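PDB 3TQM: ribosome-associated factor Y from Coxiella burnetii, which probably binds ribosomes and helps keep them in an inactive, hibernating 100S state, as a short-form member of the HPF/YfiA family. Local coordinates for residues M1-S13 with E33-K45. Sequence-based numbering, arbitrary orientation. Where two conformers were deposited one is given.
With SO4 (sulfate ion), chain E.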
HETATM    1  N   MSE A   1      -6.053   8.152 -10.034  1.00 44.42           N
HETATM    2  CA  MSE A   1      -5.148   7.107  -9.567  1.00 43.70           C
HETATM    3  C   MSE A   1      -5.732   5.718  -9.810  1.00 42.18           C
HETATM    4  O   MSE A   1      -6.913   5.476  -9.557  1.00 41.95           O
HETATM    5  CB  MSE A   1      -4.837   7.280  -8.077  1.00 41.97           C
HETATM    6  CG  MSE A   1      -3.893   6.230  -7.530  1.00 42.38           C
HETATM    7 SE   MSE A   1      -3.378   6.541  -5.675  1.00 61.72          SE
HETATM    8  CE  MSE A   1      -5.137   6.512  -4.843  1.00 12.88           C
ATOM      9  N   HIS A   2      -4.896   4.810 -10.301  1.00 40.35           N
ATOM     10  CA  HIS A   2      -5.323   3.447 -10.567  1.00 39.62           C
ATOM     11  C   HIS A   2      -4.798   2.480  -9.507  1.00 37.45           C
ATOM     12  O   HIS A   2      -3.587   2.370  -9.295  1.00 34.97           O
ATOM     13  CB  HIS A   2      -4.879   3.004 -11.957  1.00 41.64           C
ATOM     14  CG  HIS A   2      -5.431   1.675 -12.367  1.00 46.24           C
ATOM     15  ND1 HIS A   2      -6.781   1.390 -12.346  1.00 48.16           N
ATOM     16  CD2 HIS A   2      -4.819   0.550 -12.808  1.00 49.37           C
ATOM     17  CE1 HIS A   2      -6.975   0.149 -12.756  1.00 49.93           C
ATOM     18  NE2 HIS A   2      -5.800  -0.382 -13.044  1.00 50.75           N
ATOM     19  N   ILE A   3      -5.718   1.782  -8.848  1.00 35.19           N
ATOM     20  CA  ILE A   3      -5.369   0.854  -7.779  1.00 31.30           C
ATOM     21  C   ILE A   3      -5.755  -0.580  -8.126  1.00 28.47           C
ATOM     22  O   ILE A   3      -6.918  -0.874  -8.399  1.00 30.55           O
ATOM     23  CB  ILE A   3      -6.056   1.244  -6.459  1.00 30.60           C
ATOM     24  CG1 ILE A   3      -5.543   2.601  -5.971  1.00 31.10           C
ATOM     25  CG2 ILE A   3      -5.824   0.177  -5.401  1.00 29.19           C
ATOM     26  CD1 ILE A   3      -6.192   3.066  -4.689  1.00 30.21           C
ATOM     27  N   GLN A   4      -4.770  -1.471  -8.110  1.00 24.37           N
ATOM     28  CA  GLN A   4      -5.022  -2.892  -8.312  1.00 24.84           C
ATOM     29  C   GLN A   4      -4.653  -3.671  -7.057  1.00 23.16           C
ATOM     30  O   GLN A   4      -3.592  -3.456  -6.477  1.00 22.55           O
ATOM     31  CB  GLN A   4      -4.241  -3.420  -9.514  1.00 28.25           C
ATOM     32  CG  GLN A   4      -4.493  -4.895  -9.811  1.00 36.47           C
ATOM     33  CD  GLN A   4      -3.643  -5.415 -10.955  1.00 43.96           C
ATOM     34  OE1 GLN A   4      -2.930  -4.652 -11.609  1.00 46.71           O
ATOM     35  NE2 GLN A   4      -3.715  -6.719 -11.202  1.00 45.65           N
HETATM   36  N   MSE A   5      -5.533  -4.578  -6.639  1.00 23.36           N
HETATM   37  CA  MSE A   5      -5.297  -5.367  -5.432  1.00 23.17           C
HETATM   38  C   MSE A   5      -5.344  -6.866  -5.714  1.00 23.17           C
HETATM   39  O   MSE A   5      -6.280  -7.368  -6.340  1.00 23.57           O
HETATM   40  CB  MSE A   5      -6.314  -5.019  -4.345  1.00 23.79           C
HETATM   41  CG  MSE A   5      -6.353  -3.548  -3.977  1.00 24.12           C
HETATM   42 SE   MSE A   5      -7.302  -3.252  -2.299  1.00 35.08          SE
HETATM   43  CE  MSE A   5      -7.425  -1.304  -2.365  1.00 17.08           C
ATOM     44  N   THR A   6      -4.329  -7.579  -5.242  1.00 22.50           N
ATOM     45  CA  THR A   6      -4.253  -9.018  -5.436  1.00 20.05           C
ATOM     46  C   THR A   6      -4.085  -9.744  -4.105  1.00 18.08           C
ATOM     47  O   THR A   6      -3.184  -9.432  -3.325  1.00 16.72           O
ATOM     48  CB  THR A   6      -3.080  -9.393  -6.360  1.00 18.38           C
ATOM     49  OG1 THR A   6      -3.204  -8.697  -7.608  1.00 15.06           O
ATOM     50  CG2 THR A   6      -3.065 -10.898  -6.607  1.00 18.35           C
ATOM     51  N   GLY A   7      -4.964 -10.704  -3.846  1.00 16.51           N
ATOM     52  CA  GLY A   7      -4.832 -11.554  -2.680  1.00 16.66           C
ATOM     53  C   GLY A   7      -4.104 -12.828  -3.057  1.00 22.32           C
ATOM     54  O   GLY A   7      -4.590 -13.619  -3.860  1.00 26.70           O
ATOM     55  N   GLN A   8      -2.923 -13.026  -2.488  1.00 23.85           N
ATOM     56  CA  GLN A   8      -2.153 -14.226  -2.772  1.00 28.07           C
ATOM     57  C   GLN A   8      -2.352 -15.258  -1.668  1.00 32.76           C
ATOM     58  O   GLN A   8      -1.702 -15.206  -0.624  1.00 34.06           O
ATOM     59  CB  GLN A   8      -0.670 -13.901  -2.929  1.00 27.83           C
ATOM     60  CG  GLN A   8       0.147 -15.071  -3.440  1.00 32.34           C
ATOM     61  CD  GLN A   8       1.615 -14.948  -3.094  1.00 35.15           C
ATOM     62  OE1 GLN A   8       1.988 -14.242  -2.157  1.00 37.38           O
ATOM     63  NE2 GLN A   8       2.459 -15.638  -3.851  1.00 35.42           N
ATOM     64  N   GLY A   9      -3.258 -16.197  -1.912  1.00 35.32           N
ATOM     65  CA  GLY A   9      -3.592 -17.214  -0.935  1.00 40.33           C
ATOM     66  C   GLY A   9      -4.594 -16.685   0.068  1.00 42.06           C
ATOM     67  O   GLY A   9      -4.882 -17.331   1.077  1.00 45.57           O
ATOM     68  N   VAL A  10      -5.127 -15.501  -0.216  1.00 39.17           N
ATOM     69  CA  VAL A  10      -6.096 -14.860   0.664  1.00 36.53           C
ATOM     70  C   VAL A  10      -7.167 -14.104  -0.118  1.00 33.17           C
ATOM     71  O   VAL A  10      -6.889 -13.489  -1.146  1.00 32.56           O
ATOM     72  CB  VAL A  10      -5.410 -13.897   1.647  1.00 35.37           C
ATOM     73  CG1 VAL A  10      -4.775 -14.676   2.785  1.00 38.27           C
ATOM     74  CG2 VAL A  10      -4.373 -13.052   0.924  1.00 32.04           C
ATOM     75  N   ASP A  11      -8.398 -14.165   0.378  1.00 30.99           N
ATOM     76  CA  ASP A  11      -9.501 -13.429  -0.213  1.00 31.60           C
ATOM     77  C   ASP A  11      -9.611 -12.062   0.445  1.00 31.23           C
ATOM     78  O   ASP A  11      -9.873 -11.959   1.642  1.00 35.25           O
ATOM     79  CB  ASP A  11     -10.816 -14.191  -0.034  1.00 37.01           C
ATOM     80  CG  ASP A  11     -10.892 -15.435  -0.895  1.00 44.00           C
ATOM     81  OD1 ASP A  11      -9.854 -15.835  -1.466  1.00 48.03           O
ATOM     82  OD2 ASP A  11     -11.991 -16.018  -0.997  1.00 45.17           O
ATOM     83  N   ILE A  12      -9.408 -11.014  -0.341  1.00 27.83           N
ATOM     84  CA  ILE A  12      -9.547  -9.654   0.150  1.00 23.17           C
ATOM     85  C   ILE A  12     -11.009  -9.342   0.441  1.00 22.63           C
ATOM     86  O   ILE A  12     -11.822  -9.244  -0.477  1.00 23.16           O
ATOM     87  CB  ILE A  12      -9.014  -8.642  -0.878  1.00 19.26           C
ATOM     88  CG1 ILE A  12      -7.573  -8.993  -1.268  1.00 17.94           C
ATOM     89  CG2 ILE A  12      -9.112  -7.226  -0.328  1.00 17.34           C
ATOM     90  CD1 ILE A  12      -7.041  -8.194  -2.440  1.00 18.76           C
ATOM     91  N   SER A  13     -11.341  -9.199   1.719  1.00 21.40           N
ATOM     92  CA  SER A  13     -12.709  -8.882   2.099  1.00 25.30           C
ATOM     93  C   SER A  13     -13.085  -7.502   1.575  1.00 24.91           C
ATOM     94  O   SER A  13     -12.214  -6.666   1.349  1.00 22.73           O
ATOM     95  CB  SER A  13     -12.882  -8.941   3.620  1.00 25.30           C
ATOM     96  OG  SER A  13     -12.184  -7.879   4.258  1.00 24.23           O
ATOM     97  N   GLU A  33       0.663  12.609  -8.239  1.00 35.79           N
ATOM     98  CA  GLU A  33       1.693  12.287  -9.216  1.00 32.32           C
ATOM     99  C   GLU A  33       1.789  10.781  -9.412  1.00 29.81           C
ATOM    100  O   GLU A  33       2.501  10.301 -10.294  1.00 29.55           O
ATOM    101  CB  GLU A  33       3.037  12.861  -8.784  1.00 33.03           C
ATOM    102  CG  GLU A  33       3.002  14.363  -8.588  1.00 34.67           C
ATOM    103  CD  GLU A  33       4.355  14.933  -8.240  1.00 35.05           C
ATOM    104  OE1 GLU A  33       5.376  14.316  -8.610  1.00 32.22           O
ATOM    105  OE2 GLU A  33       4.398  15.999  -7.592  1.00 37.97           O
ATOM    106  N   ILE A  34       1.058  10.044  -8.583  1.00 26.13           N
ATOM    107  CA  ILE A  34       1.008   8.591  -8.676  1.00 23.99           C
ATOM    108  C   ILE A  34       0.087   8.142  -9.805  1.00 25.47           C
ATOM    109  O   ILE A  34      -1.055   8.591  -9.903  1.00 28.82           O
ATOM    110  CB  ILE A  34       0.494   7.974  -7.370  1.00 23.76           C
ATOM    111  CG1 ILE A  34       1.434   8.311  -6.214  1.00 20.46           C
ATOM    112  CG2 ILE A  34       0.343   6.473  -7.515  1.00 25.36           C
ATOM    113  CD1 ILE A  34       0.953   7.795  -4.870  1.00 26.94           C
ATOM    114  N   SER A  35       0.586   7.249 -10.652  1.00 24.46           N
ATOM    115  CA  SER A  35      -0.200   6.728 -11.763  1.00 24.92           C
ATOM    116  C   SER A  35      -0.804   5.368 -11.426  1.00 28.85           C
ATOM    117  O   SER A  35      -2.009   5.165 -11.577  1.00 32.39           O
ATOM    118  CB  SER A  35       0.660   6.617 -13.019  1.00 23.58           C
ATOM    119  OG  SER A  35       1.726   5.710 -12.832  1.00 23.52           O
ATOM    120  N   ASN A  36       0.038   4.444 -10.972  1.00 27.92           N
ATOM    121  CA  ASN A  36      -0.403   3.091 -10.640  1.00 30.45           C
ATOM    122  C   ASN A  36       0.021   2.621  -9.252  1.00 29.66           C
ATOM    123  O   ASN A  36       1.170   2.798  -8.841  1.00 29.33           O
ATOM    124  CB  ASN A  36       0.113   2.085 -11.671  1.00 35.38           C
ATOM    125  CG  ASN A  36      -0.525   2.259 -13.029  1.00 41.08           C
ATOM    126  OD1 ASN A  36      -1.670   1.858 -13.246  1.00 43.71           O
ATOM    127  ND2 ASN A  36       0.219   2.842 -13.965  1.00 42.20           N
ATOM    128  N   ILE A  37      -0.912   2.003  -8.543  1.00 27.03           N
ATOM    129  CA  ILE A  37      -0.607   1.354  -7.280  1.00 24.04           C
ATOM    130  C   ILE A  37      -1.078  -0.087  -7.339  1.00 26.03           C
ATOM    131  O   ILE A  37      -2.266  -0.347  -7.531  1.00 30.23           O
ATOM    132  CB  ILE A  37      -1.314   2.032  -6.104  1.00 22.27           C
ATOM    133  CG1 ILE A  37      -0.903   3.499  -6.005  1.00 25.12           C
ATOM    134  CG2 ILE A  37      -1.004   1.295  -4.809  1.00 22.12           C
ATOM    135  CD1 ILE A  37      -1.314   4.146  -4.703  1.00 28.18           C
ATOM    136  N   HIS A  38      -0.151  -1.025  -7.184  1.00 24.08           N
ATOM    137  CA  HIS A  38      -0.520  -2.430  -7.119  1.00 25.27           C
ATOM    138  C   HIS A  38      -0.235  -2.975  -5.725  1.00 25.17           C
ATOM    139  O   HIS A  38       0.913  -3.001  -5.278  1.00 23.71           O
ATOM    140  CB  HIS A  38       0.207  -3.248  -8.187  1.00 24.50           C
ATOM    141  CG  HIS A  38      -0.365  -4.619  -8.383  1.00 25.70           C
ATOM    142  ND1 HIS A  38      -0.055  -5.406  -9.471  1.00 25.53           N
ATOM    143  CD2 HIS A  38      -1.226  -5.343  -7.629  1.00 24.90           C
ATOM    144  CE1 HIS A  38      -0.700  -6.554  -9.380  1.00 24.18           C
ATOM    145  NE2 HIS A  38      -1.418  -6.544  -8.271  1.00 23.92           N
ATOM    146  N   ILE A  39      -1.294  -3.395  -5.040  1.00 25.79           N
ATOM    147  CA  ILE A  39      -1.198  -3.904  -3.679  1.00 26.84           C
ATOM    148  C   ILE A  39      -1.371  -5.417  -3.648  1.00 27.01           C
ATOM    149  O   ILE A  39      -2.226  -5.971  -4.338  1.00 26.45           O
ATOM    150  CB  ILE A  39      -2.259  -3.263  -2.768  1.00 27.81           C
ATOM    151  CG1 ILE A  39      -2.058  -1.754  -2.711  1.00 29.92           C
ATOM    152  CG2 ILE A  39      -2.193  -3.845  -1.365  1.00 29.13           C
ATOM    153  CD1 ILE A  39      -3.054  -1.064  -1.829  1.00 32.79           C
ATOM    154  N   ILE A  40      -0.554  -6.079  -2.838  1.00 26.79           N
ATOM    155  CA  ILE A  40      -0.618  -7.525  -2.709  1.00 26.54           C
ATOM    156  C   ILE A  40      -0.728  -7.955  -1.250  1.00 27.01           C
ATOM    157  O   ILE A  40       0.185  -7.736  -0.452  1.00 24.62           O
ATOM    158  CB  ILE A  40       0.596  -8.200  -3.365  1.00 26.64           C
ATOM    159  CG1 ILE A  40       0.654  -7.846  -4.853  1.00 27.97           C
ATOM    160  CG2 ILE A  40       0.535  -9.707  -3.176  1.00 23.97           C
ATOM    161  CD1 ILE A  40       1.716  -8.590  -5.615  1.00 29.10           C
ATOM    162  N   PHE A  41      -1.865  -8.557  -0.911  1.00 28.03           N
ATOM    163  CA  PHE A  41      -2.088  -9.088   0.428  1.00 29.27           C
ATOM    164  C   PHE A  41      -1.641 -10.547   0.485  1.00 30.59           C
ATOM    165  O   PHE A  41      -1.802 -11.296  -0.476  1.00 31.83           O
ATOM    166  CB  PHE A  41      -3.564  -9.001   0.801  1.00 27.47           C
ATOM    167  CG  PHE A  41      -4.108  -7.599   0.825  1.00 28.28           C
ATOM    168  CD1 PHE A  41      -4.548  -6.991  -0.339  1.00 28.83           C
ATOM    169  CD2 PHE A  41      -4.186  -6.892   2.013  1.00 28.72           C
ATOM    170  CE1 PHE A  41      -5.047  -5.703  -0.318  1.00 30.75           C
ATOM    171  CE2 PHE A  41      -4.684  -5.606   2.040  1.00 29.81           C
ATOM    172  CZ  PHE A  41      -5.116  -5.009   0.873  1.00 29.90           C
ATOM    173  N   HIS A  42      -1.042 -10.940   1.602  0.51 30.40           N
ATOM    174  CA  HIS A  42      -0.705 -12.338   1.798  0.51 30.42           C
ATOM    175  C   HIS A  42      -0.372 -12.628   3.248  0.51 30.82           C
ATOM    176  O   HIS A  42       0.033 -11.745   4.000  0.51 30.67           O
ATOM    177  CB  HIS A  42       0.429 -12.784   0.864  0.51 30.32           C
ATOM    178  CG  HIS A  42       1.609 -11.865   0.851  0.51 30.26           C
ATOM    179  ND1 HIS A  42       1.565 -10.600   0.304  0.51 29.98           N
ATOM    180  CD2 HIS A  42       2.876 -12.038   1.296  0.51 29.83           C
ATOM    181  CE1 HIS A  42       2.751 -10.030   0.424  0.51 29.85           C
ATOM    182  NE2 HIS A  42       3.564 -10.881   1.022  0.51 29.79           N
ATOM    183  N   ILE A  43      -0.564 -13.880   3.633  1.00 26.60           N
ATOM    184  CA  ILE A  43      -0.310 -14.313   5.001  1.00 28.98           C
ATOM    185  C   ILE A  43       0.732 -15.428   5.037  1.00 25.29           C
ATOM    186  O   ILE A  43       0.717 -16.342   4.212  1.00 19.92           O
ATOM    187  CB  ILE A  43      -1.603 -14.747   5.729  1.00 33.32           C
ATOM    188  CG1 ILE A  43      -1.965 -16.200   5.413  1.00 35.59           C
ATOM    189  CG2 ILE A  43      -2.750 -13.802   5.390  1.00 35.16           C
ATOM    190  CD1 ILE A  43      -1.667 -17.159   6.551  1.00 36.22           C
ATOM    191  N   ASN A  44       1.650 -15.331   5.990  1.00 27.74           N
ATOM    192  CA  ASN A  44       2.631 -16.380   6.220  1.00 30.03           C
ATOM    193  C   ASN A  44       2.543 -16.832   7.671  1.00 30.18           C
ATOM    194  O   ASN A  44       3.174 -16.250   8.556  1.00 26.53           O
ATOM    195  CB  ASN A  44       4.040 -15.897   5.883  1.00 31.51           C
ATOM    196  CG  ASN A  44       5.063 -17.019   5.920  1.00 34.10           C
ATOM    197  OD1 ASN A  44       4.938 -17.966   6.697  1.00 38.57           O
ATOM    198  ND2 ASN A  44       6.084 -16.914   5.079  1.00 30.90           N
ATOM    199  N   LYS A  45       1.747 -17.874   7.899  1.00 32.89           N
ATOM    200  CA  LYS A  45       1.407 -18.330   9.244  1.00 32.76           C
ATOM    201  C   LYS A  45       0.618 -17.264   9.998  1.00 29.97           C
ATOM    202  O   LYS A  45      -0.539 -16.997   9.672  1.00 28.08           O
ATOM    203  CB  LYS A  45       2.659 -18.750  10.022  1.00 35.16           C
ATOM    204  CG  LYS A  45       3.311 -20.019   9.494  1.00 37.17           C
ATOM    205  CD  LYS A  45       4.537 -20.396  10.306  1.00 40.27           C
ATOM    206  CE  LYS A  45       5.125 -21.714   9.823  1.00 43.25           C
ATOM    207  NZ  LYS A  45       6.356 -22.085  10.574  1.00 43.90           N
TER
HETATM  208  S   SO4 E  97     -11.340 -10.052   7.333  1.00 75.03           S
HETATM  209  O1  SO4 E  97     -10.857  -8.875   6.615  1.00 72.96           O
HETATM  210  O2  SO4 E  97     -12.550  -9.720   8.082  1.00 74.87           O
HETATM  211  O3  SO4 E  97     -11.639 -11.106   6.369  1.00 76.21           O
HETATM  212  O4  SO4 E  97     -10.312 -10.517   8.258  1.00 74.83           O
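His38 reaches across from strand 36-44 to the neighbouring strand 2-8, where Gln4 and Thr6 hold its ring from two directions. The Gln4 amide stacks over one face, its plane 15° from that of the imidazole, with Gln4 CD 3.5 Å from His38 CE1 and Gln4 CG making a CH-pi contact. With Gln4 CG anti to the backbone N (chi1 -178°) and the chain extended beyond it, the amide is laid flat along the ring. At the ring edge, in plane, Thr6 OG1 hydrogen-bonds His38 NE2 at 2.9 Å, which should restrict rotation of the imidazole. Farther toward the strand starts, Asn36 OD1 meets the His2 ring at its edge, 3.4 Å from His2 CD2, the amide and ring planes nearly perpendicular.

On the other face of the sheet, Ile3, Met5, Ile37, Ile39 and Phe41 form an apolar surface. Selenomethionine Met5 directs SE at the edge of the Phe41 ring, a Met-aromatic contact with SE 3.9 Å from Phe41 CE1, while the Ile12 and Phe41 side chains cross at about a right angle, with Ile12 CD1 3.5 Å from Phe41 CD1. Ile39 also touches helix 14-24, and Phe41 touches helix 70-89. After the turn at Gly9, Val10 CG1 packs against Ile43 CG2 of strand 36-44.

Backbone bonds in which the two segments donate in turn run from His2 N to Ser35 O, through Ile37 N to His2 O (2.8 Å), to Gln8 N to Phe41 O. Strand 2-8 forms one edge of the chain's four-stranded sheet and, with helix 14-24 and strand 36-44, makes a beta-alpha-beta crossover within the HPF/YfiA family fold.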